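Long-range contacts in putative adenosine kinase (Schistosoma mansoni, PDB 3VAS), which probably transfers a phosphate group from ATP to the 5'-hydroxyl of adenosine to give AMP, and here holds adenosine in its pocket: residues A185-N190 with L214-L219; K208-N213 with D228-Y233; G239-A244 with I282-N287. One frame throughout, in Å; residues are numbered along the deposited sequence.

Contact 1: A185-N190 with L214-L219; sequences AGFVIN and LSAPFL. With ADN (adenosine), chain C.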
loop_
_atom_site.group_PDB
_atom_site.type_symbol
_atom_site.label_atom_id
_atom_site.label_comp_id
_atom_site.label_asym_id
_atom_site.label_seq_id
_atom_site.Cartn_x
_atom_site.Cartn_y
_atom_site.Cartn_z
ATOM N N ALA A 185 3.219 3.689 1.382
ATOM C CA ALA A 185 2.310 3.076 2.347
ATOM C C ALA A 185 2.819 3.254 3.776
ATOM O O ALA A 185 4.024 3.397 4.005
ATOM C CB ALA A 185 2.118 1.594 2.037
ATOM N N GLY A 186 1.891 3.238 4.729
ATOM C CA GLY A 186 2.233 3.352 6.133
ATOM C C GLY A 186 3.179 2.260 6.595
ATOM O O GLY A 186 3.936 2.455 7.544
ATOM N N PHE A 187 3.134 1.114 5.918
ATOM C CA PHE A 187 3.983 -0.031 6.232
ATOM C C PHE A 187 5.471 0.309 6.306
ATOM O O PHE A 187 6.237 -0.380 6.980
ATOM C CB PHE A 187 3.790 -1.131 5.189
ATOM C CG PHE A 187 2.504 -1.901 5.333
ATOM C CD1 PHE A 187 1.692 -2.125 4.232
ATOM C CD2 PHE A 187 2.123 -2.426 6.558
ATOM C CE1 PHE A 187 0.514 -2.840 4.353
ATOM C CE2 PHE A 187 0.947 -3.142 6.683
ATOM C CZ PHE A 187 0.143 -3.349 5.579
ATOM N N VAL A 188 5.876 1.361 5.605
ATOM C CA VAL A 188 7.289 1.733 5.525
ATOM C C VAL A 188 7.777 2.418 6.808
ATOM O O VAL A 188 8.980 2.553 7.037
ATOM C CB VAL A 188 7.553 2.601 4.277
ATOM C CG1 VAL A 188 9.046 2.817 4.060
ATOM C CG2 VAL A 188 6.946 1.926 3.058
ATOM N N ILE A 189 6.835 2.825 7.654
ATOM C CA ILE A 189 7.167 3.357 8.970
ATOM C C ILE A 189 8.055 2.377 9.741
ATOM O O ILE A 189 8.989 2.794 10.430
ATOM C CB ILE A 189 5.891 3.688 9.782
ATOM C CG1 ILE A 189 5.211 4.935 9.205
ATOM C CG2 ILE A 189 6.217 3.903 11.253
ATOM C CD1 ILE A 189 3.797 5.165 9.703
ATOM N N ASN A 190 7.785 1.078 9.591
ATOM C CA ASN A 190 8.533 0.041 10.304
ATOM C C ASN A 190 9.939 -0.221 9.753
ATOM O O ASN A 190 10.796 -0.767 10.453
ATOM C CB ASN A 190 7.764 -1.285 10.310
ATOM C CG ASN A 190 6.423 -1.191 11.024
ATOM O OD1 ASN A 190 5.416 -1.699 10.531
ATOM N ND2 ASN A 190 6.406 -0.545 12.188
ATOM N N LEU A 214 -2.881 4.480 5.179
ATOM C CA LEU A 214 -2.872 4.061 6.585
ATOM C C LEU A 214 -2.437 2.593 6.728
ATOM O O LEU A 214 -1.886 2.193 7.757
ATOM C CB LEU A 214 -4.240 4.293 7.248
ATOM C CG LEU A 214 -4.781 5.729 7.326
ATOM C CD1 LEU A 214 -6.155 5.777 7.998
ATOM C CD2 LEU A 214 -3.800 6.649 8.048
ATOM N N SER A 215 -2.711 1.802 5.693
ATOM C CA SER A 215 -2.149 0.455 5.529
ATOM C C SER A 215 -2.659 -0.655 6.463
ATOM O O SER A 215 -3.022 -1.731 5.990
ATOM C CB SER A 215 -0.617 0.494 5.523
ATOM O OG SER A 215 -0.148 1.274 4.439
ATOM N N ALA A 216 -2.673 -0.400 7.771
ATOM C CA ALA A 216 -3.074 -1.409 8.755
ATOM C C ALA A 216 -3.365 -0.781 10.123
ATOM O O ALA A 216 -2.722 0.196 10.509
ATOM C CB ALA A 216 -1.991 -2.476 8.891
ATOM N N PRO A 217 -4.326 -1.353 10.865
ATOM C CA PRO A 217 -4.692 -0.815 12.183
ATOM C C PRO A 217 -3.521 -0.704 13.169
ATOM O O PRO A 217 -3.469 0.276 13.908
ATOM C CB PRO A 217 -5.735 -1.819 12.693
ATOM C CG PRO A 217 -6.326 -2.392 11.450
ATOM C CD PRO A 217 -5.167 -2.504 10.492
ATOM N N PHE A 218 -2.602 -1.667 13.180
ATOM C CA PHE A 218 -1.508 -1.631 14.151
ATOM C C PHE A 218 -0.627 -0.383 14.026
ATOM O O PHE A 218 -0.041 0.069 15.012
ATOM C CB PHE A 218 -0.672 -2.929 14.150
ATOM C CG PHE A 218 0.260 -3.078 12.968
ATOM C CD1 PHE A 218 1.527 -2.505 12.983
ATOM C CD2 PHE A 218 -0.110 -3.837 11.867
ATOM C CE1 PHE A 218 2.398 -2.656 11.900
ATOM C CE2 PHE A 218 0.756 -3.998 10.781
ATOM C CZ PHE A 218 2.010 -3.404 10.799
ATOM N N LEU A 219 -0.554 0.178 12.824
ATOM C CA LEU A 219 0.234 1.388 12.596
ATOM C C LEU A 219 -0.344 2.595 13.330
ATOM O O LEU A 219 0.389 3.345 13.971
ATOM C CB LEU A 219 0.368 1.684 11.099
ATOM C CG LEU A 219 1.237 0.692 10.319
ATOM C CD1 LEU A 219 1.039 0.879 8.825
ATOM C CD2 LEU A 219 2.715 0.826 10.699
HETATM O "O5'" ADN C . -2.409 -5.381 0.571
HETATM C "C5'" ADN C . -1.945 -6.726 0.467
HETATM C "C4'" ADN C . -0.442 -6.779 0.344
HETATM O "O4'" ADN C . 0.161 -6.256 1.538
HETATM C "C3'" ADN C . 0.175 -8.168 0.145
HETATM O "O3'" ADN C . 0.639 -8.298 -1.200
HETATM C "C2'" ADN C . 1.387 -8.187 1.105
HETATM O "O2'" ADN C . 2.601 -8.593 0.513
HETATM C "C1'" ADN C . 1.469 -6.740 1.593
HETATM N N9 ADN C . 1.992 -6.584 2.950
HETATM C C8 ADN C . 1.663 -7.291 4.014
HETATM N N7 ADN C . 2.472 -6.795 5.140
HETATM C C5 ADN C . 3.307 -5.744 4.656
HETATM C C6 ADN C . 4.255 -4.941 5.283
HETATM N N6 ADN C . 4.529 -5.115 6.684
HETATM N N1 ADN C . 4.938 -3.980 4.548
HETATM C C2 ADN C . 4.681 -3.811 3.211
HETATM N N3 ADN C . 3.745 -4.599 2.594
HETATM C C4 ADN C . 3.058 -5.583 3.350
#
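F187 lies between S215 and the bound adenosine, its ring meeting one on each face. At its root, F187 CB is only 3.1 Å from adenosine N1. CG, anti to the carbonyl carbon (chi1 -75°), lays one face of the ring against the purine: CD1 meets C2 and N3, CD2 meets C6 and N6. Farther out protein joins the purine as a neighbour. CE1 is 3.7 Å from S215 CB and still near adenosine C4. CE2 packs 3.7 Å from A216 CB and has F218 CE2 at the ring edge, while CZ at the tip lies 3.6 Å from S215 O. The face turned from the base receives S215 CB, 3.7 Å from the F187 ring centroid and 11° off its normal, a CH-pi contact. L219 CD1 nestles against the backbone, 3.4 Å from G186 C. N190 OD1 enters in the plane of the F218 ring, 3.4 Å from CE1, so the oxygen faces the ring's hydrogen-bearing edge. I56 of strand 55-58 touches F187, A216 and F218. Protein contacts hold the F187 ring on the face turned from the base and at the edge, presenting a carbon surface to the adenine, while polar partners such as N32, D36 and D320 hydrogen-bond the nucleoside.

Contact 2: K208-N213 with D228-Y233; sequences KLFCFN and DEMISY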
loop_
_atom_site.group_PDB
_atom_site.type_symbol
_atom_site.label_atom_id
_atom_site.label_comp_id
_atom_site.label_asym_id
_atom_site.label_seq_id
_atom_site.Cartn_x
_atom_site.Cartn_y
_atom_site.Cartn_z
ATOM N N LYS A 208 4.690 19.255 -4.351
ATOM C CA LYS A 208 4.388 18.065 -5.127
ATOM C C LYS A 208 3.223 17.313 -4.499
ATOM O O LYS A 208 2.641 17.766 -3.513
ATOM C CB LYS A 208 5.622 17.168 -5.227
ATOM C CG LYS A 208 6.800 17.825 -5.935
ATOM C CD LYS A 208 8.002 16.897 -5.999
ATOM C CE LYS A 208 9.175 17.548 -6.719
ATOM N NZ LYS A 208 10.273 16.580 -6.984
ATOM N N LEU A 209 2.882 16.163 -5.070
ATOM C CA LEU A 209 1.750 15.385 -4.582
ATOM C C LEU A 209 2.205 14.153 -3.809
ATOM O O LEU A 209 2.729 13.205 -4.392
ATOM C CB LEU A 209 0.851 14.961 -5.746
ATOM C CG LEU A 209 -0.484 14.348 -5.324
ATOM C CD1 LEU A 209 -1.454 15.444 -4.861
ATOM C CD2 LEU A 209 -1.087 13.515 -6.448
ATOM N N PHE A 210 1.988 14.163 -2.499
ATOM C CA PHE A 210 2.382 13.038 -1.662
ATOM C C PHE A 210 1.161 12.247 -1.209
ATOM O O PHE A 210 0.285 12.781 -0.533
ATOM C CB PHE A 210 3.181 13.518 -0.446
ATOM C CG PHE A 210 3.820 12.398 0.338
ATOM C CD1 PHE A 210 5.114 11.991 0.053
ATOM C CD2 PHE A 210 3.124 11.751 1.348
ATOM C CE1 PHE A 210 5.707 10.962 0.765
ATOM C CE2 PHE A 210 3.709 10.722 2.066
ATOM C CZ PHE A 210 5.004 10.323 1.770
ATOM N N CYS A 211 1.120 10.968 -1.570
ATOM C CA CYS A 211 -0.012 10.105 -1.243
ATOM C C CYS A 211 0.376 9.060 -0.205
ATOM O O CYS A 211 1.402 8.392 -0.334
ATOM C CB CYS A 211 -0.545 9.426 -2.509
ATOM S SG CYS A 211 -0.879 10.581 -3.872
ATOM N N PHE A 212 -0.457 8.918 0.823
ATOM C CA PHE A 212 -0.124 8.106 1.984
ATOM C C PHE A 212 -1.253 7.133 2.300
ATOM O O PHE A 212 -2.428 7.496 2.244
ATOM C CB PHE A 212 0.150 9.025 3.179
ATOM C CG PHE A 212 0.527 8.298 4.445
ATOM C CD1 PHE A 212 1.704 7.565 4.518
ATOM C CD2 PHE A 212 -0.281 8.371 5.567
ATOM C CE1 PHE A 212 2.056 6.900 5.683
ATOM C CE2 PHE A 212 0.061 7.708 6.740
ATOM C CZ PHE A 212 1.233 6.972 6.798
ATOM N N ASN A 213 -0.897 5.893 2.620
ATOM C CA ASN A 213 -1.890 4.884 2.980
ATOM C C ASN A 213 -1.764 4.489 4.456
ATOM O O ASN A 213 -0.663 4.204 4.931
ATOM C CB ASN A 213 -1.741 3.651 2.078
ATOM C CG ASN A 213 -3.027 2.829 1.983
ATOM O OD1 ASN A 213 -3.571 2.375 2.992
ATOM N ND2 ASN A 213 -3.519 2.644 0.759
ATOM N N ASP A 228 0.649 10.331 12.166
ATOM C CA ASP A 228 0.189 11.713 12.189
ATOM C C ASP A 228 1.213 12.654 11.575
ATOM O O ASP A 228 0.852 13.650 10.950
ATOM C CB ASP A 228 -0.165 12.157 13.610
ATOM C CG ASP A 228 -1.517 11.639 14.058
ATOM O OD1 ASP A 228 -2.292 11.166 13.196
ATOM O OD2 ASP A 228 -1.805 11.715 15.271
ATOM N N GLU A 229 2.492 12.345 11.751
ATOM C CA GLU A 229 3.518 13.172 11.139
ATOM C C GLU A 229 3.454 13.056 9.616
ATOM O O GLU A 229 3.536 14.060 8.908
ATOM C CB GLU A 229 4.913 12.826 11.654
ATOM C CG GLU A 229 5.986 13.739 11.082
ATOM C CD GLU A 229 7.302 13.676 11.842
ATOM O OE1 GLU A 229 7.711 12.572 12.262
ATOM O OE2 GLU A 229 7.929 14.741 12.017
ATOM N N MET A 230 3.297 11.830 9.119
ATOM C CA MET A 230 3.166 11.597 7.684
ATOM C C MET A 230 1.937 12.301 7.094
ATOM O O MET A 230 2.024 12.928 6.039
ATOM C CB MET A 230 3.128 10.098 7.375
ATOM C CG MET A 230 4.450 9.380 7.635
ATOM S SD MET A 230 5.842 10.149 6.783
ATOM C CE MET A 230 5.379 9.887 5.088
ATOM N N ILE A 231 0.802 12.199 7.780
ATOM C CA ILE A 231 -0.409 12.882 7.344
ATOM C C ILE A 231 -0.143 14.375 7.143
ATOM O O ILE A 231 -0.650 14.980 6.193
ATOM C CB ILE A 231 -1.581 12.658 8.328
ATOM C CG1 ILE A 231 -2.022 11.190 8.298
ATOM C CG2 ILE A 231 -2.757 13.553 7.987
ATOM C CD1 ILE A 231 -3.138 10.862 9.268
ATOM N N SER A 232 0.695 14.957 8.001
ATOM C CA SER A 232 0.952 16.399 7.935
ATOM C C SER A 232 1.743 16.830 6.688
ATOM O O SER A 232 1.862 18.024 6.412
ATOM C CB SER A 232 1.593 16.927 9.235
ATOM O OG SER A 232 2.973 16.604 9.331
ATOM N N TYR A 233 2.264 15.862 5.934
ATOM C CA TYR A 233 2.917 16.152 4.654
ATOM C C TYR A 233 2.130 15.572 3.476
ATOM O O TYR A 233 2.512 15.748 2.317
ATOM C CB TYR A 233 4.346 15.593 4.619
ATOM C CG TYR A 233 5.287 16.183 5.651
ATOM C CD1 TYR A 233 5.402 15.619 6.916
ATOM C CD2 TYR A 233 6.064 17.295 5.355
ATOM C CE1 TYR A 233 6.261 16.149 7.862
ATOM C CE2 TYR A 233 6.927 17.834 6.294
ATOM C CZ TYR A 233 7.022 17.256 7.548
ATOM O OH TYR A 233 7.874 17.785 8.491
#
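The rings of F212 and F210 both meet M230, one near the root of its side chain and the other at its tip. Over one face of F212 sits M230 CB, offset slightly toward the rim, 3.8 Å from the ring centroid and 14° off the normal, a CH-pi contact. From the opposite side G186 CA approaches obliquely, beyond the rim, 3.6 Å from F212 CE1. I231 CG1 comes in obliquely, 4.3 Å from F212 CD2. The F210 ring is also met obliquely: M230 CE touches its far end, 3.4 Å from CZ, and the carbonyl oxygen of Y233 lies 3.6 Å from F210 CB.

Both phenylalanines hold CG anti to the backbone N (chi1 -179° for F212), which extends the alternate side chains of the strand toward the helix. M230 answers with a folded chain, bent at chi2 and again at chi3 (-64°). The fold takes the methyl group away from F212, which the side chain crosses at about a right angle, and carries it to the CZ end of F210. One residue thus touches two rings.

In the turn that follows M230, S232 OG donates to E229 O at 2.6 Å, and Y233 N to M230 O at 2.9 Å. This turn brings the Y233 carbonyl to the strand, while its ring leads away toward K201. M196 of helix 189-205 also touches M230, and I184 of strand 181-185 touches F210, so the cluster is buried between helices and sheet. Helix 224-231 thus packs by apolar side chains on strand 209-213, one of the parallel strands of the alpha/beta core, as in ribokinase-family (pfkB) enzymes.

Contact 3: G239-A244 with I282-N287; sequences GNESEA and ITRGKN
E241 and R284 meet through one straight and one bent side chain. E241 has CG anti to its own backbone nitrogen (chi1 -169°) and stays extended beyond it; R284 kinks at chi3 (55°) and so turns NE toward the glutamate. The salt bridge runs from R284 NE to E241 OE1, 3.2 Å long and almost straight (176° at the hydrogen). OE1 lies in the guanidinium plane, at its edge, yet the donor reaches it from above the carboxylate, the two planes being nearly perpendicular. R284 NH1 has its own acceptor in P288 O. A water completes the link, donating to E241 OE2 at 2.7 Å and to R284 O at 2.9 Å while accepting from N287 ND2; it thereby ties the carboxylate to the type II' turn R284-N287.

Behind this polar end the backbones join as parallel strands, T283 N donating to G239 O at 2.8 Å. I282 CD1 lies over the side-chain-free G239, 3.9 Å from its CA, and I282 CG2 reaches A244 CB at 4.1 Å; V258 of helix 257-267 touches both I282 and A244.

N240 is the N-cap of the helix that follows. E243 N gives its hydrogen to N240 OD1 (3.0 Å), and N240 N gives its own to E243 OE1 (2.9 Å), a capping box. N240 and E243 match the NxxE signature of ribokinase-family kinases, which in relatives is linked to magnesium and phosphate. The contact is a parallel strand pair with the helix N-cap at the C-terminal end of one strand, the side of the sheet where the active site lies in ribokinase-family enzymes.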
loop_
_atom_site.group_PDB
_atom_site.type_symbol
_atom_site.label_atom_id
_atom_site.label_comp_id
_atom_site.label_asym_id
_atom_site.label_seq_id
_atom_site.Cartn_x
_atom_site.Cartn_y
_atom_site.Cartn_z
ATOM N N GLY A 239 -7.426 5.069 3.333
ATOM C CA GLY A 239 -7.623 4.189 4.470
ATOM C C GLY A 239 -8.801 3.273 4.235
ATOM O O GLY A 239 -9.572 3.477 3.299
ATOM N N ASN A 240 -8.938 2.249 5.068
ATOM C CA ASN A 240 -10.160 1.446 5.072
ATOM C C ASN A 240 -10.889 1.577 6.411
ATOM O O ASN A 240 -10.421 2.280 7.304
ATOM C CB ASN A 240 -9.890 -0.021 4.696
ATOM C CG ASN A 240 -9.036 -0.759 5.723
ATOM O OD1 ASN A 240 -8.954 -0.370 6.886
ATOM N ND2 ASN A 240 -8.399 -1.841 5.288
ATOM N N GLU A 241 -12.020 0.894 6.550
ATOM C CA GLU A 241 -12.854 1.032 7.742
ATOM C C GLU A 241 -12.149 0.641 9.052
ATOM O O GLU A 241 -12.228 1.371 10.038
ATOM C CB GLU A 241 -14.167 0.259 7.576
ATOM C CG GLU A 241 -15.196 0.558 8.660
ATOM C CD GLU A 241 -16.619 0.388 8.171
ATOM O OE1 GLU A 241 -17.472 1.232 8.521
ATOM O OE2 GLU A 241 -16.886 -0.585 7.434
ATOM N N SER A 242 -11.454 -0.492 9.062
ATOM C CA SER A 242 -10.773 -0.939 10.276
ATOM C C SER A 242 -9.623 -0.009 10.680
ATOM O O SER A 242 -9.358 0.180 11.866
ATOM C CB SER A 242 -10.269 -2.373 10.123
ATOM O OG SER A 242 -9.353 -2.478 9.049
ATOM N N GLU A 243 -8.947 0.575 9.693
ATOM C CA GLU A 243 -7.866 1.521 9.975
ATOM C C GLU A 243 -8.412 2.835 10.530
ATOM O O GLU A 243 -7.828 3.432 11.433
ATOM C CB GLU A 243 -7.033 1.786 8.714
ATOM C CG GLU A 243 -6.256 0.571 8.226
ATOM C CD GLU A 243 -6.045 0.570 6.722
ATOM O OE1 GLU A 243 -6.278 1.619 6.086
ATOM O OE2 GLU A 243 -5.655 -0.486 6.176
ATOM N N ALA A 244 -9.529 3.285 9.973
ATOM C CA ALA A 244 -10.178 4.496 10.442
ATOM C C ALA A 244 -10.662 4.294 11.877
ATOM O O ALA A 244 -10.528 5.182 12.719
ATOM C CB ALA A 244 -11.343 4.863 9.525
ATOM N N ILE A 282 -11.779 6.959 2.466
ATOM C CA ILE A 282 -11.889 5.788 3.322
ATOM C C ILE A 282 -12.785 4.746 2.671
ATOM O O ILE A 282 -13.990 4.958 2.531
ATOM C CB ILE A 282 -12.471 6.158 4.707
ATOM C CG1 ILE A 282 -11.628 7.252 5.368
ATOM C CG2 ILE A 282 -12.572 4.924 5.604
ATOM C CD1 ILE A 282 -10.174 6.874 5.552
ATOM N N THR A 283 -12.201 3.623 2.271
ATOM C CA THR A 283 -12.991 2.555 1.666
ATOM C C THR A 283 -13.682 1.719 2.748
ATOM O O THR A 283 -13.220 1.663 3.888
ATOM C CB THR A 283 -12.139 1.664 0.738
ATOM O OG1 THR A 283 -11.034 1.114 1.469
ATOM C CG2 THR A 283 -11.608 2.478 -0.441
ATOM N N ARG A 284 -14.798 1.086 2.393
ATOM C CA ARG A 284 -15.618 0.363 3.369
ATOM C C ARG A 284 -16.153 -0.961 2.810
ATOM O O ARG A 284 -17.315 -1.318 3.025
ATOM C CB ARG A 284 -16.787 1.246 3.836
ATOM C CG ARG A 284 -16.371 2.484 4.625
ATOM C CD ARG A 284 -17.564 3.332 5.064
ATOM N NE ARG A 284 -18.553 2.569 5.819
ATOM C CZ ARG A 284 -19.815 2.380 5.437
ATOM N NH1 ARG A 284 -20.260 2.901 4.295
ATOM N NH2 ARG A 284 -20.640 1.671 6.201
ATOM N N GLY A 285 -15.304 -1.687 2.092
ATOM C CA GLY A 285 -15.704 -2.961 1.515
ATOM C C GLY A 285 -16.784 -2.815 0.458
ATOM O O GLY A 285 -16.641 -2.030 -0.482
ATOM N N LYS A 286 -17.869 -3.568 0.616
ATOM C CA LYS A 286 -18.985 -3.523 -0.325
ATOM C C LYS A 286 -19.829 -2.267 -0.110
ATOM O O LYS A 286 -20.567 -1.837 -0.994
ATOM C CB LYS A 286 -19.857 -4.773 -0.173
ATOM C CG LYS A 286 -20.555 -4.881 1.181
ATOM C CD LYS A 286 -21.478 -6.091 1.250
ATOM C CE LYS A 286 -22.309 -6.080 2.529
ATOM N NZ LYS A 286 -23.367 -7.135 2.524
ATOM N N ASN A 287 -19.708 -1.681 1.074
ATOM C CA ASN A 287 -20.453 -0.485 1.433
ATOM C C ASN A 287 -19.847 0.769 0.804
ATOM O O ASN A 287 -18.684 0.758 0.406
ATOM C CB ASN A 287 -20.505 -0.363 2.956
ATOM C CG ASN A 287 -21.348 -1.450 3.587
ATOM O OD1 ASN A 287 -22.414 -1.789 3.080
ATOM N ND2 ASN A 287 -20.876 -2.004 4.695
HETATM O O HOH W 1 -18.448 -1.882 5.663
#

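Overall arrangement
Following the chain, strand 181-185 runs into the first segment of contact 1, and helix 189-205 leads on to strand 209-213, which opens contact 2. Contact 1 closes at 214-219 before contact 2 closes at 228-233, so the two cross rather than nest. They also touch: G186 N and O of N213 are 2.7 Å apart, a probable hydrogen bond. Contact 3 follows in series, closing a longer loop at strand 279-284. E243 packs against S215-P217, joining contacts 1 and 3. Contact 1 joins the segments after strands 181-185 and 209-213 beside the adenine, contact 2 puts helix 224-231 on strand 209-213, and contact 3 pairs strands 236-240 and 279-284.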